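Local coordinates for protein NADH dehydrogenase, putative (PDB 5JWC) that probably passes electrons from NADH to ubiquinone through a bound FAD, as a type II NADH dehydrogenase of the malaria parasite, at residues 171-175 against 187-191; 320-325 against 343-349; 386-390 against 453-457. All coordinates share one frame; numbering follows the deposited sequence.

Overall arrangement
From the N terminus the three contacts follow in series, none nesting or crossing. Interaction 1 closes an 11-residue loop, tying the end of helix 158-174 to the turn that enters strand 190-194 of the five-stranded parallel sheet. Interaction 2 closes 17 residues that include strand 337-339, and pairs strand 321-323 with strand 344-346. Interaction 3 closes a longer span of 62 residues, joining the helical insertion to the loop before strand 460-465. Its centre lies about 15 Å from that of interaction 2, and they touch: Phe453 N probably hydrogen-bonds to Glu325 O (2.9 Å). Interaction 1 lies across the chain's centre, nearest atoms about 28 Å from interaction 3 and about 29 Å from interaction 2.

Interaction 1: 171-175 against 187-191; sequences ILEKC and KMLHV
Ile171 and Leu189 mark the nearest backbone approach, their CA atoms 7.0 Å apart, where the last turn of helix 158-174 passes the point at which the chain leaves helix 182-188 for strand 190-194. No hydrogen bond crosses between the segments, and the contact is essentially apolar. With chi1 at -69°, Ile171 turns its methyl CG2 away from its own backbone N and into the interface, 3.4 Å from Met188 O and 3.6 Å from Leu189 CD2. That same leucine methyl meets Leu172 CD2 at 3.9 Å, the two leucine side chains crossing nearly at right angles. Cys175 reaches both neighbours at once: its SG is 3.7 Å from Leu189 CG and 3.9 Å from Met188 CB. Met188 SD then lies across the extended chain of Lys174, 3.6 Å from CE, while the lysine NZ forms a salt bridge with Glu121 of the second subunit. Ile222 of helix 220-223 packs on Leu172, Cys175 and Leu189 alike. Leu292 of strand 292-295 touches Ile171, and Leu189 is backbone-bonded to Ser227 of strand 227-232, so that helix 158-174 is seated against the entry to strand 190-194 in the parallel sheet.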
# COMPACT_ATOMS: atom_id res chain seq x y z
N ILE A 171 -13.84 -5.96 -8.90
CA ILE A 171 -14.85 -6.31 -9.90
C ILE A 171 -14.48 -7.61 -10.58
O ILE A 171 -15.35 -8.44 -10.84
CB ILE A 171 -15.04 -5.20 -10.97
CG1 ILE A 171 -15.68 -3.95 -10.36
CG2 ILE A 171 -15.94 -5.71 -12.12
CD1 ILE A 171 -15.53 -2.69 -11.23
N LEU A 172 -13.20 -7.79 -10.87
CA LEU A 172 -12.74 -9.03 -11.49
C LEU A 172 -13.08 -10.25 -10.63
O LEU A 172 -13.52 -11.28 -11.14
CB LEU A 172 -11.23 -9.00 -11.74
CG LEU A 172 -10.65 -7.96 -12.70
CD1 LEU A 172 -9.12 -8.11 -12.69
CD2 LEU A 172 -11.24 -8.18 -14.10
N GLU A 173 -12.85 -10.14 -9.32
CA GLU A 173 -13.15 -11.26 -8.42
C GLU A 173 -14.67 -11.49 -8.34
O GLU A 173 -15.13 -12.62 -8.39
CB GLU A 173 -12.56 -11.03 -7.03
CG GLU A 173 -11.05 -11.31 -6.95
CD GLU A 173 -10.65 -12.75 -7.31
OE1 GLU A 173 -9.47 -12.96 -7.69
OE2 GLU A 173 -11.50 -13.67 -7.23
N LYS A 174 -15.43 -10.41 -8.24
CA LYS A 174 -16.88 -10.52 -8.16
C LYS A 174 -17.46 -11.24 -9.38
O LYS A 174 -18.36 -12.07 -9.25
CB LYS A 174 -17.50 -9.13 -8.02
CG LYS A 174 -19.01 -9.14 -7.98
CD LYS A 174 -19.56 -7.72 -7.86
CE LYS A 174 -21.09 -7.72 -7.79
NZ LYS A 174 -21.65 -6.36 -7.55
N CYS A 175 -16.90 -10.96 -10.56
CA CYS A 175 -17.39 -11.56 -11.81
C CYS A 175 -16.90 -12.98 -12.07
O CYS A 175 -17.27 -13.58 -13.07
CB CYS A 175 -17.00 -10.68 -13.01
SG CYS A 175 -17.89 -9.13 -13.03
N LYS A 187 -21.80 -5.71 -18.24
CA LYS A 187 -22.08 -4.41 -17.66
C LYS A 187 -21.07 -4.04 -16.58
O LYS A 187 -20.57 -2.92 -16.54
CB LYS A 187 -23.49 -4.36 -17.08
CG LYS A 187 -24.60 -4.53 -18.12
CD LYS A 187 -25.94 -4.11 -17.53
CE LYS A 187 -27.11 -4.53 -18.41
NZ LYS A 187 -28.41 -4.16 -17.77
N MET A 188 -20.76 -5.00 -15.71
CA MET A 188 -19.85 -4.74 -14.60
C MET A 188 -18.41 -4.59 -15.05
O MET A 188 -17.64 -3.87 -14.42
CB MET A 188 -19.93 -5.86 -13.56
CG MET A 188 -20.98 -5.64 -12.50
SD MET A 188 -21.01 -7.01 -11.31
CE MET A 188 -21.82 -8.27 -12.29
N LEU A 189 -18.03 -5.25 -16.13
CA LEU A 189 -16.64 -5.21 -16.58
C LEU A 189 -16.43 -4.14 -17.65
O LEU A 189 -15.48 -4.18 -18.42
CB LEU A 189 -16.23 -6.60 -17.10
CG LEU A 189 -16.23 -7.65 -15.99
CD1 LEU A 189 -16.24 -9.07 -16.55
CD2 LEU A 189 -14.98 -7.45 -15.14
N HIS A 190 -17.31 -3.15 -17.69
CA HIS A 190 -17.11 -2.04 -18.60
C HIS A 190 -16.45 -0.88 -17.85
O HIS A 190 -17.03 -0.33 -16.93
CB HIS A 190 -18.43 -1.59 -19.24
CG HIS A 190 -18.27 -0.37 -20.09
ND1 HIS A 190 -19.12 0.72 -19.99
CD2 HIS A 190 -17.35 -0.03 -21.02
CE1 HIS A 190 -18.73 1.66 -20.84
NE2 HIS A 190 -17.66 1.23 -21.47
N VAL A 191 -15.23 -0.54 -18.25
CA VAL A 191 -14.53 0.57 -17.63
C VAL A 191 -14.67 1.76 -18.56
O VAL A 191 -14.44 1.65 -19.77
CB VAL A 191 -13.05 0.26 -17.37
CG1 VAL A 191 -12.36 1.47 -16.72
CG2 VAL A 191 -12.91 -0.99 -16.48

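Interaction 2: 320-325 against 343-349; sequences ILKVDE and CKKIQPK
Glu325 reaches Lys349 by doubling back on itself: chi1 of 66° sets CG between its own backbone N and carbonyl carbon, and a bend at chi2 (-77°) swings the carboxylate across to the other segment. There Glu325 OE1 accepts the N-H of Lys349 N at 2.9 Å, met from above the carboxylate plane and less straight than the main-chain bonds nearby. The ammonium of Lys349 stays beyond salt-bridge range, its NZ 4.5 Å from Glu325 OE2, so the direct bond is to the backbone, and any attraction between the charges is probably secondary. Three near-linear main-chain bonds define the pairing upstream: Lys345 N to Leu321 O, Val323 N to Lys345 O (2.9 Å) and Gln347 N to Val323 O (2.7 Å). Their alternation between the two segments is that of a parallel pair, here a small two-stranded sheet whose short axes diverge by 37°. It flanks strand 337-339, an outermost strand of the large mixed sheet that carries what is probably the Rossmann-type glycine turn at the FAD; the Cys343 side chain is about 6 Å from that cofactor. Side chains sort onto the two faces. Val323 and Ile346 share one, with Val323 CG2 3.8 Å from Ile346 CG1; Lys344 joins them through its aliphatic carbons, while its NZ goes to a salt bridge with Glu430. On the other face the chains of Lys322 and Lys345 lie near each other, and Ile320, next to Leu321 in the chain, crosses Lys345 with its CG2 3.8 Å from Lys345 CG. Past the strand, Gln347 folds its amide back on its own segment: NE2 donates to Pro348 O at 3.0 Å, in the carbonyl plane and on a lone pair, which fixes the rotation of the amide.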
# COMPACT_ATOMS: atom_id res chain seq x y z
N ILE A 320 -9.93 33.42 -9.90
CA ILE A 320 -8.62 32.83 -9.64
C ILE A 320 -7.68 33.90 -9.12
O ILE A 320 -7.83 35.08 -9.41
CB ILE A 320 -8.03 32.13 -10.89
CG1 ILE A 320 -6.91 31.15 -10.48
CG2 ILE A 320 -7.57 33.16 -11.92
CD1 ILE A 320 -6.47 30.16 -11.59
N LEU A 321 -6.71 33.46 -8.33
CA LEU A 321 -5.75 34.36 -7.72
C LEU A 321 -4.82 34.96 -8.78
O LEU A 321 -4.15 34.23 -9.50
CB LEU A 321 -4.95 33.60 -6.66
CG LEU A 321 -4.08 34.49 -5.77
CD1 LEU A 321 -4.94 35.56 -5.09
CD2 LEU A 321 -3.37 33.65 -4.73
N LYS A 322 -4.77 36.28 -8.87
CA LYS A 322 -3.87 36.94 -9.82
C LYS A 322 -2.57 37.37 -9.17
O LYS A 322 -2.58 37.93 -8.07
CB LYS A 322 -4.55 38.15 -10.46
CG LYS A 322 -5.76 37.85 -11.34
CD LYS A 322 -5.33 37.24 -12.68
CE LYS A 322 -6.44 37.34 -13.74
NZ LYS A 322 -5.90 37.95 -15.02
N VAL A 323 -1.45 37.12 -9.85
CA VAL A 323 -0.16 37.60 -9.38
C VAL A 323 0.47 38.46 -10.45
O VAL A 323 0.10 38.36 -11.63
CB VAL A 323 0.81 36.45 -9.03
CG1 VAL A 323 0.17 35.51 -8.02
CG2 VAL A 323 1.19 35.69 -10.31
N ASP A 324 1.43 39.29 -10.08
CA ASP A 324 2.10 40.09 -11.10
C ASP A 324 3.25 39.30 -11.73
O ASP A 324 3.44 38.12 -11.43
CB ASP A 324 2.60 41.42 -10.51
CG ASP A 324 3.67 41.26 -9.41
OD1 ASP A 324 3.83 42.24 -8.63
OD2 ASP A 324 4.36 40.21 -9.31
N GLU A 325 4.03 39.98 -12.57
CA GLU A 325 5.07 39.33 -13.36
C GLU A 325 6.21 38.77 -12.52
O GLU A 325 7.07 38.05 -13.02
CB GLU A 325 5.61 40.29 -14.42
CG GLU A 325 6.38 41.52 -13.87
CD GLU A 325 5.49 42.63 -13.31
OE1 GLU A 325 4.25 42.57 -13.44
OE2 GLU A 325 6.05 43.59 -12.73
N CYS A 343 -2.75 27.34 -8.61
CA CYS A 343 -3.71 28.19 -7.90
C CYS A 343 -3.71 29.64 -8.39
O CYS A 343 -4.49 30.46 -7.91
CB CYS A 343 -3.45 28.18 -6.38
SG CYS A 343 -1.95 29.08 -5.86
N LYS A 344 -2.83 29.96 -9.34
CA LYS A 344 -2.64 31.35 -9.76
C LYS A 344 -2.69 31.55 -11.27
O LYS A 344 -2.50 30.60 -12.05
CB LYS A 344 -1.31 31.89 -9.21
CG LYS A 344 -0.07 31.24 -9.82
CD LYS A 344 0.50 32.02 -11.00
CE LYS A 344 1.71 31.32 -11.62
NZ LYS A 344 1.39 29.96 -12.18
N LYS A 345 -2.91 32.80 -11.67
CA LYS A 345 -2.68 33.27 -13.04
C LYS A 345 -1.86 34.56 -12.97
O LYS A 345 -2.02 35.36 -12.05
CB LYS A 345 -4.01 33.53 -13.76
CG LYS A 345 -4.77 32.28 -14.26
CD LYS A 345 -3.89 31.32 -15.07
CE LYS A 345 -4.60 29.96 -15.31
NZ LYS A 345 -3.69 28.93 -15.98
N ILE A 346 -0.95 34.75 -13.92
CA ILE A 346 -0.11 35.95 -13.96
C ILE A 346 -0.81 37.09 -14.74
O ILE A 346 -1.29 36.88 -15.85
CB ILE A 346 1.26 35.66 -14.60
CG1 ILE A 346 2.00 34.56 -13.82
CG2 ILE A 346 2.11 36.94 -14.69
CD1 ILE A 346 3.39 34.29 -14.34
N GLN A 347 -0.87 38.27 -14.14
CA GLN A 347 -1.33 39.47 -14.83
C GLN A 347 -0.18 40.47 -14.82
O GLN A 347 0.04 41.16 -13.83
CB GLN A 347 -2.57 40.07 -14.16
CG GLN A 347 -2.93 41.47 -14.69
CD GLN A 347 -3.17 41.49 -16.20
OE1 GLN A 347 -4.19 40.98 -16.68
NE2 GLN A 347 -2.22 42.04 -16.97
N PRO A 348 0.59 40.51 -15.92
CA PRO A 348 1.84 41.27 -15.90
C PRO A 348 1.61 42.77 -15.97
O PRO A 348 0.51 43.20 -16.33
CB PRO A 348 2.57 40.79 -17.15
CG PRO A 348 1.46 40.41 -18.07
CD PRO A 348 0.39 39.82 -17.20
N LYS A 349 2.64 43.52 -15.62
CA LYS A 349 2.67 44.96 -15.81
C LYS A 349 2.35 45.27 -17.27
O LYS A 349 2.92 44.67 -18.17
CB LYS A 349 4.04 45.53 -15.42
CG LYS A 349 4.15 47.04 -15.58
CD LYS A 349 5.59 47.49 -15.42
CE LYS A 349 6.06 47.34 -13.99
NZ LYS A 349 7.49 47.74 -13.84
O HOH W 1 -3.32 37.22 -17.23

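Interaction 3: 386-390 against 453-457; sequences LSISK and FIEKW
Lys390 and Glu455 meet with their side chains crossing at about a right angle. The lysine bends at chi2 (-69°) and then runs straight to its ammonium, whereas in Glu455 CG sits between the backbone N and carbonyl carbon, and the bend at chi2 (-87°) turns the carboxylate toward the approaching nitrogen. Lys390 NZ forms a salt bridge with Glu455 OE2, modelled at 2.5 Å; this is short enough that the exact length is doubtful, although the pairing is plain. The ammonium comes from above the carboxylate plane, 42° out of it, and not in line with it. Lys418 O takes a second bond from the same NZ, so the charged end is held from two sources.

Alongside the salt bridge runs a polar strip built on the two serines. Ser387 OG and Ser389 OG are hydrogen-bonded at 2.7 Å, with the donor undecided, and this joins the two hydroxyls on the side turned to the other segment. A water 2.7 Å from Ser389 OG donates to Glu455 O at 2.8 Å, carrying the link across the gap; a second water also donates to Glu455 O but holds the same hydroxyl weakly. Ile454 presents its CG2 methyl to the hydroxyl pair, 3.9 Å from Ser387 OG, a packing that belongs to one of two deposited conformers and is correspondingly tentative.

The backbone turn is consistent with this placement of the serines: Lys390 N bonds to Ser387 O at 2.8 Å, and the intervening Ile388 and Ser389 have the helical-type torsions of a type I beta turn. A compact turn of the helical insertion is thereby clasped to an extended loop by one salt bridge and two bridging waters, one of them weakly held, a polar loop-to-loop junction at the surface of the protein.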
# COMPACT_ATOMS: atom_id res chain seq x y z
N LEU A 386 6.42 40.34 -23.91
CA LEU A 386 7.24 40.67 -25.08
C LEU A 386 8.13 39.53 -25.51
O LEU A 386 8.84 39.64 -26.52
CB LEU A 386 8.14 41.89 -24.79
CG LEU A 386 7.45 43.24 -24.73
CD1 LEU A 386 8.44 44.33 -24.35
CD2 LEU A 386 6.83 43.54 -26.08
N SER A 387 8.13 38.46 -24.72
CA SER A 387 8.94 37.30 -25.04
C SER A 387 8.57 36.74 -26.41
O SER A 387 7.40 36.73 -26.80
CB SER A 387 8.75 36.21 -23.97
OG SER A 387 9.45 35.03 -24.32
N ILE A 388 9.58 36.27 -27.15
CA ILE A 388 9.30 35.65 -28.44
C ILE A 388 8.49 34.37 -28.27
O ILE A 388 7.87 33.90 -29.21
CB ILE A 388 10.61 35.34 -29.21
CG1 ILE A 388 11.53 34.46 -28.37
CG2 ILE A 388 11.34 36.63 -29.58
CD1 ILE A 388 12.72 33.92 -29.17
N SER A 389 8.48 33.81 -27.05
CA SER A 389 7.63 32.67 -26.74
C SER A 389 6.19 33.11 -26.45
O SER A 389 5.30 32.27 -26.35
CB SER A 389 8.18 31.89 -25.53
OG SER A 389 8.12 32.65 -24.32
N LYS A 390 5.95 34.41 -26.31
CA LYS A 390 4.62 34.92 -25.95
C LYS A 390 3.98 35.77 -27.04
O LYS A 390 2.76 35.93 -27.07
CB LYS A 390 4.70 35.75 -24.66
CG LYS A 390 5.05 34.97 -23.38
CD LYS A 390 3.93 34.05 -22.96
CE LYS A 390 4.36 33.25 -21.73
NZ LYS A 390 3.41 32.13 -21.47
N PHE A 453 9.09 36.59 -14.41
CA PHE A 453 9.11 35.16 -14.69
C PHE A 453 8.68 34.85 -16.13
O PHE A 453 7.62 35.25 -16.57
CB PHE A 453 8.20 34.39 -13.74
CG PHE A 453 8.08 32.93 -14.10
CD1 PHE A 453 9.17 32.08 -13.92
CD2 PHE A 453 6.92 32.42 -14.66
CE1 PHE A 453 9.09 30.73 -14.27
CE2 PHE A 453 6.83 31.08 -15.03
CZ PHE A 453 7.91 30.24 -14.83
N ILE A 454 9.54 34.12 -16.85
CA ILE A 454 9.19 33.63 -18.18
C ILE A 454 9.47 32.13 -18.27
O ILE A 454 10.62 31.71 -18.12
CB ILE A 454 9.98 34.35 -19.28
CG1 ILE A 454 9.65 35.84 -19.27
CG2 ILE A 454 9.66 33.76 -20.65
CD1 ILE A 454 10.66 36.65 -20.03
N GLU A 455 8.44 31.34 -18.50
CA GLU A 455 8.61 29.88 -18.50
C GLU A 455 9.20 29.37 -19.82
O GLU A 455 9.14 30.05 -20.84
CB GLU A 455 7.27 29.18 -18.23
CG GLU A 455 6.28 29.24 -19.40
CD GLU A 455 5.41 30.50 -19.37
OE1 GLU A 455 5.89 31.57 -18.92
OE2 GLU A 455 4.24 30.42 -19.80
N LYS A 456 9.76 28.17 -19.77
CA LYS A 456 10.30 27.54 -20.97
C LYS A 456 9.61 26.21 -21.24
O LYS A 456 9.60 25.30 -20.41
CB LYS A 456 11.81 27.34 -20.82
CG LYS A 456 12.42 26.52 -21.96
CD LYS A 456 13.95 26.60 -21.99
CE LYS A 456 14.55 25.65 -23.02
NZ LYS A 456 14.92 26.34 -24.29
N TRP A 457 9.02 26.10 -22.42
CA TRP A 457 8.34 24.85 -22.77
C TRP A 457 9.36 23.76 -23.12
O TRP A 457 10.24 23.97 -23.96
CB TRP A 457 7.37 25.06 -23.92
CG TRP A 457 6.65 23.80 -24.28
CD1 TRP A 457 5.87 23.02 -23.46
CD2 TRP A 457 6.64 23.16 -25.56
NE1 TRP A 457 5.39 21.93 -24.15
CE2 TRP A 457 5.84 22.00 -25.44
CE3 TRP A 457 7.23 23.46 -26.78
CZ2 TRP A 457 5.62 21.14 -26.52
CZ3 TRP A 457 7.02 22.60 -27.85
CH2 TRP A 457 6.21 21.46 -27.71
O HOH W 2 7.05 31.11 -22.32
O HOH W 3 10.72 30.68 -23.12